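Local coordinates for protein minor fimbrium anchoring subunit Mfa2 (Porphyromonas gingivalis, PDB 5NFI) that anchors the minor (Mfa1) fimbriae, which mediate adhesion and biofilm formation, in the bacterial outer membrane and regulates their length, at residues T175-E187 and F199-N211. Sequence-based numbering, arbitrary orientation.
Sequences TVAKADSTYYPGE and FFTTLKLESGHEN
Y184 lays its ring across T202, and this buried pair forms the tight part of the contact. T202 CB sits 3.8 Å from the Y184 ring centroid and only 4° off the ring normal, a CH-pi contact over one face. T202 OG1 lies over the same face, nearer the rim. T182 CG2 backs the opposite face. With CG anti to the carbonyl carbon (chi1 -71°), the Y184 ring swings over T202. Both hydroxyls, Y184 OH and T202 OG1, hydrogen-bond to N167, so the buried polar ends are satisfied. Next to them, F200 turns its ring edge to Y184 O, 3.2 Å from F200 CD2. F200 CE2 also rests 3.3 Å from G186 CA; G186 has no side chain, which lets the F200 ring come this close.

Beyond this, F199 N donates to E187 O at 2.9 Å, in an antiparallel hydrogen-bonded pair.

The other end is looser. V176 CG1 is 3.9 Å from H209 CE1, and K178 NZ stays 3.8 Å from H209 ND1 without bonding. K178 and G208 lie on the exposed side here. V176 CG2 lies 4.0 Å from E206 OE1.

The contact belongs to the beta hairpin of strands 182-190 and 196-202. Strand 159-165 pairs with the first, and strand 133-151 with the second. Strand 169-171 packs against V176 and L203 through Y170.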
# COMPACT_ATOMS: atom_id res chain seq x y z
N THR A 175 -5.21 2.30 -8.16
CA THR A 175 -3.90 2.71 -8.68
C THR A 175 -3.30 3.97 -8.03
O THR A 175 -4.01 4.85 -7.56
CB THR A 175 -3.95 2.94 -10.19
OG1 THR A 175 -4.62 4.17 -10.47
CG2 THR A 175 -4.66 1.79 -10.86
N VAL A 176 -1.97 4.03 -8.02
CA VAL A 176 -1.28 5.13 -7.37
C VAL A 176 -1.41 6.38 -8.19
O VAL A 176 -1.04 6.41 -9.36
CB VAL A 176 0.21 4.80 -7.15
CG1 VAL A 176 0.99 6.05 -6.71
CG2 VAL A 176 0.33 3.68 -6.14
N ALA A 177 -1.96 7.41 -7.57
CA ALA A 177 -2.07 8.72 -8.17
C ALA A 177 -0.70 9.40 -8.12
O ALA A 177 0.05 9.23 -7.16
CB ALA A 177 -3.12 9.55 -7.46
N LYS A 178 -0.37 10.16 -9.16
CA LYS A 178 0.93 10.80 -9.15
C LYS A 178 0.94 11.92 -8.11
O LYS A 178 -0.06 12.62 -7.92
CB LYS A 178 1.31 11.30 -10.55
CG LYS A 178 2.11 10.24 -11.36
CD LYS A 178 1.75 8.80 -10.90
CE LYS A 178 2.52 7.69 -11.60
NZ LYS A 178 2.05 6.37 -11.04
N ALA A 179 2.06 12.05 -7.41
CA ALA A 179 2.21 13.01 -6.32
C ALA A 179 3.69 13.27 -6.01
O ALA A 179 4.57 12.55 -6.48
CB ALA A 179 1.49 12.51 -5.08
N ASP A 180 3.98 14.30 -5.22
CA ASP A 180 5.31 14.48 -4.66
C ASP A 180 5.63 13.33 -3.74
O ASP A 180 4.73 12.67 -3.22
CB ASP A 180 5.42 15.78 -3.88
CG ASP A 180 5.45 16.97 -4.77
OD1 ASP A 180 5.45 16.77 -6.00
OD2 ASP A 180 5.49 18.11 -4.24
N SER A 181 6.91 13.09 -3.51
CA SER A 181 7.31 12.01 -2.64
C SER A 181 6.88 12.30 -1.23
O SER A 181 6.60 13.44 -0.88
CB SER A 181 8.82 11.78 -2.70
OG SER A 181 9.13 10.79 -3.66
N THR A 182 6.81 11.26 -0.42
CA THR A 182 6.36 11.37 0.95
C THR A 182 7.37 10.67 1.84
O THR A 182 7.73 9.52 1.61
CB THR A 182 4.98 10.72 1.15
OG1 THR A 182 4.01 11.34 0.30
CG2 THR A 182 4.54 10.85 2.58
N TYR A 183 7.83 11.37 2.87
CA TYR A 183 8.73 10.73 3.80
C TYR A 183 7.91 10.01 4.86
O TYR A 183 6.91 10.54 5.33
CB TYR A 183 9.68 11.76 4.41
CG TYR A 183 10.80 12.10 3.47
CD1 TYR A 183 10.65 13.08 2.50
CD2 TYR A 183 12.00 11.40 3.52
CE1 TYR A 183 11.69 13.37 1.62
CE2 TYR A 183 13.04 11.68 2.65
CZ TYR A 183 12.88 12.66 1.70
OH TYR A 183 13.92 12.93 0.83
N TYR A 184 8.31 8.79 5.20
CA TYR A 184 7.62 8.04 6.26
C TYR A 184 8.39 8.01 7.58
O TYR A 184 9.61 7.80 7.59
CB TYR A 184 7.31 6.62 5.78
CG TYR A 184 6.23 6.61 4.73
CD1 TYR A 184 6.55 6.77 3.39
CD2 TYR A 184 4.90 6.47 5.08
CE1 TYR A 184 5.57 6.77 2.43
CE2 TYR A 184 3.91 6.46 4.13
CZ TYR A 184 4.25 6.61 2.81
OH TYR A 184 3.27 6.61 1.85
N PRO A 185 7.66 8.20 8.70
CA PRO A 185 8.20 8.35 10.05
C PRO A 185 8.99 7.13 10.50
O PRO A 185 8.40 6.11 10.83
CB PRO A 185 6.96 8.54 10.91
CG PRO A 185 5.87 8.89 9.97
CD PRO A 185 6.19 8.20 8.71
N GLY A 186 10.31 7.26 10.53
CA GLY A 186 11.17 6.16 10.90
C GLY A 186 11.51 6.12 12.37
O GLY A 186 12.49 6.73 12.81
N GLU A 187 10.71 5.40 13.14
CA GLU A 187 10.99 5.24 14.55
C GLU A 187 12.17 4.28 14.72
O GLU A 187 12.25 3.24 14.05
CB GLU A 187 9.74 4.76 15.30
CG GLU A 187 8.62 5.80 15.23
CD GLU A 187 9.04 7.17 15.78
OE1 GLU A 187 9.67 7.23 16.86
OE2 GLU A 187 8.76 8.19 15.11
N PHE A 199 11.99 1.35 11.82
CA PHE A 199 10.78 0.70 11.33
C PHE A 199 9.81 1.68 10.65
O PHE A 199 9.41 2.69 11.24
CB PHE A 199 10.07 -0.03 12.46
CG PHE A 199 8.80 -0.71 12.04
CD1 PHE A 199 8.83 -1.98 11.48
CD2 PHE A 199 7.57 -0.08 12.18
CE1 PHE A 199 7.65 -2.60 11.09
CE2 PHE A 199 6.40 -0.69 11.78
CZ PHE A 199 6.43 -1.96 11.24
N PHE A 200 9.45 1.38 9.41
CA PHE A 200 8.56 2.23 8.63
C PHE A 200 7.28 1.48 8.27
O PHE A 200 7.31 0.30 7.94
CB PHE A 200 9.23 2.69 7.33
CG PHE A 200 10.54 3.37 7.53
CD1 PHE A 200 11.70 2.64 7.68
CD2 PHE A 200 10.61 4.75 7.55
CE1 PHE A 200 12.91 3.28 7.86
CE2 PHE A 200 11.83 5.40 7.74
CZ PHE A 200 12.97 4.67 7.90
N THR A 201 6.15 2.17 8.32
CA THR A 201 4.98 1.64 7.69
C THR A 201 4.65 2.55 6.52
O THR A 201 4.32 3.73 6.70
CB THR A 201 3.77 1.52 8.63
OG1 THR A 201 4.13 0.73 9.77
CG2 THR A 201 2.63 0.85 7.91
N THR A 202 4.76 2.01 5.32
CA THR A 202 4.50 2.82 4.15
C THR A 202 3.32 2.21 3.40
O THR A 202 2.81 1.17 3.78
CB THR A 202 5.74 2.93 3.25
OG1 THR A 202 5.44 3.76 2.12
CG2 THR A 202 6.17 1.57 2.77
N LEU A 203 2.89 2.86 2.33
CA LEU A 203 1.80 2.28 1.58
C LEU A 203 2.40 1.46 0.45
O LEU A 203 3.36 0.72 0.68
CB LEU A 203 0.83 3.36 1.09
CG LEU A 203 0.17 4.10 2.26
CD1 LEU A 203 -0.69 5.24 1.78
CD2 LEU A 203 -0.65 3.13 3.11
N LYS A 204 1.83 1.56 -0.75
CA LYS A 204 2.13 0.61 -1.83
C LYS A 204 3.56 0.74 -2.36
O LYS A 204 4.06 1.84 -2.59
CB LYS A 204 1.12 0.77 -2.97
CG LYS A 204 1.24 -0.25 -4.09
CD LYS A 204 0.01 -1.13 -4.17
CE LYS A 204 -0.44 -1.35 -5.60
NZ LYS A 204 0.57 -2.11 -6.42
N LEU A 205 4.20 -0.41 -2.55
CA LEU A 205 5.53 -0.45 -3.11
C LEU A 205 5.50 -0.98 -4.52
O LEU A 205 5.42 -2.18 -4.74
CB LEU A 205 6.45 -1.32 -2.26
CG LEU A 205 6.53 -0.87 -0.81
CD1 LEU A 205 7.32 -1.87 -0.01
CD2 LEU A 205 7.14 0.51 -0.74
N GLU A 206 5.57 -0.09 -5.49
CA GLU A 206 5.63 -0.56 -6.85
C GLU A 206 6.48 0.37 -7.68
O GLU A 206 6.72 1.50 -7.30
CB GLU A 206 4.23 -0.69 -7.45
CG GLU A 206 3.61 0.64 -7.84
CD GLU A 206 2.16 0.50 -8.25
OE1 GLU A 206 1.70 1.30 -9.10
OE2 GLU A 206 1.47 -0.40 -7.72
N SER A 207 6.93 -0.14 -8.81
CA SER A 207 7.74 0.62 -9.72
C SER A 207 6.90 1.69 -10.37
O SER A 207 5.68 1.58 -10.40
CB SER A 207 8.31 -0.32 -10.77
OG SER A 207 7.41 -1.39 -10.99
N GLY A 208 7.54 2.74 -10.87
CA GLY A 208 6.85 3.74 -11.65
C GLY A 208 7.00 5.14 -11.10
O GLY A 208 6.55 6.11 -11.72
N HIS A 209 7.64 5.24 -9.95
CA HIS A 209 7.79 6.50 -9.23
C HIS A 209 8.82 6.29 -8.13
O HIS A 209 9.31 5.18 -7.93
CB HIS A 209 6.46 6.95 -8.63
CG HIS A 209 5.73 5.85 -7.93
ND1 HIS A 209 4.68 5.15 -8.51
CD2 HIS A 209 5.93 5.28 -6.71
CE1 HIS A 209 4.26 4.22 -7.67
NE2 HIS A 209 5.00 4.28 -6.58
N GLU A 210 9.13 7.35 -7.40
CA GLU A 210 10.23 7.31 -6.46
C GLU A 210 9.96 6.37 -5.31
O GLU A 210 8.87 6.38 -4.75
CB GLU A 210 10.53 8.71 -5.93
CG GLU A 210 11.69 8.79 -4.97
CD GLU A 210 12.06 10.22 -4.65
OE1 GLU A 210 12.43 10.50 -3.49
OE2 GLU A 210 11.95 11.06 -5.57
N ASN A 211 10.94 5.54 -4.98
CA ASN A 211 10.86 4.70 -3.80
C ASN A 211 12.24 4.65 -3.18
O ASN A 211 12.90 3.62 -3.21
CB ASN A 211 10.37 3.29 -4.14
CG ASN A 211 8.94 3.27 -4.67
OD1 ASN A 211 7.97 3.30 -3.90
ND2 ASN A 211 8.80 3.21 -5.99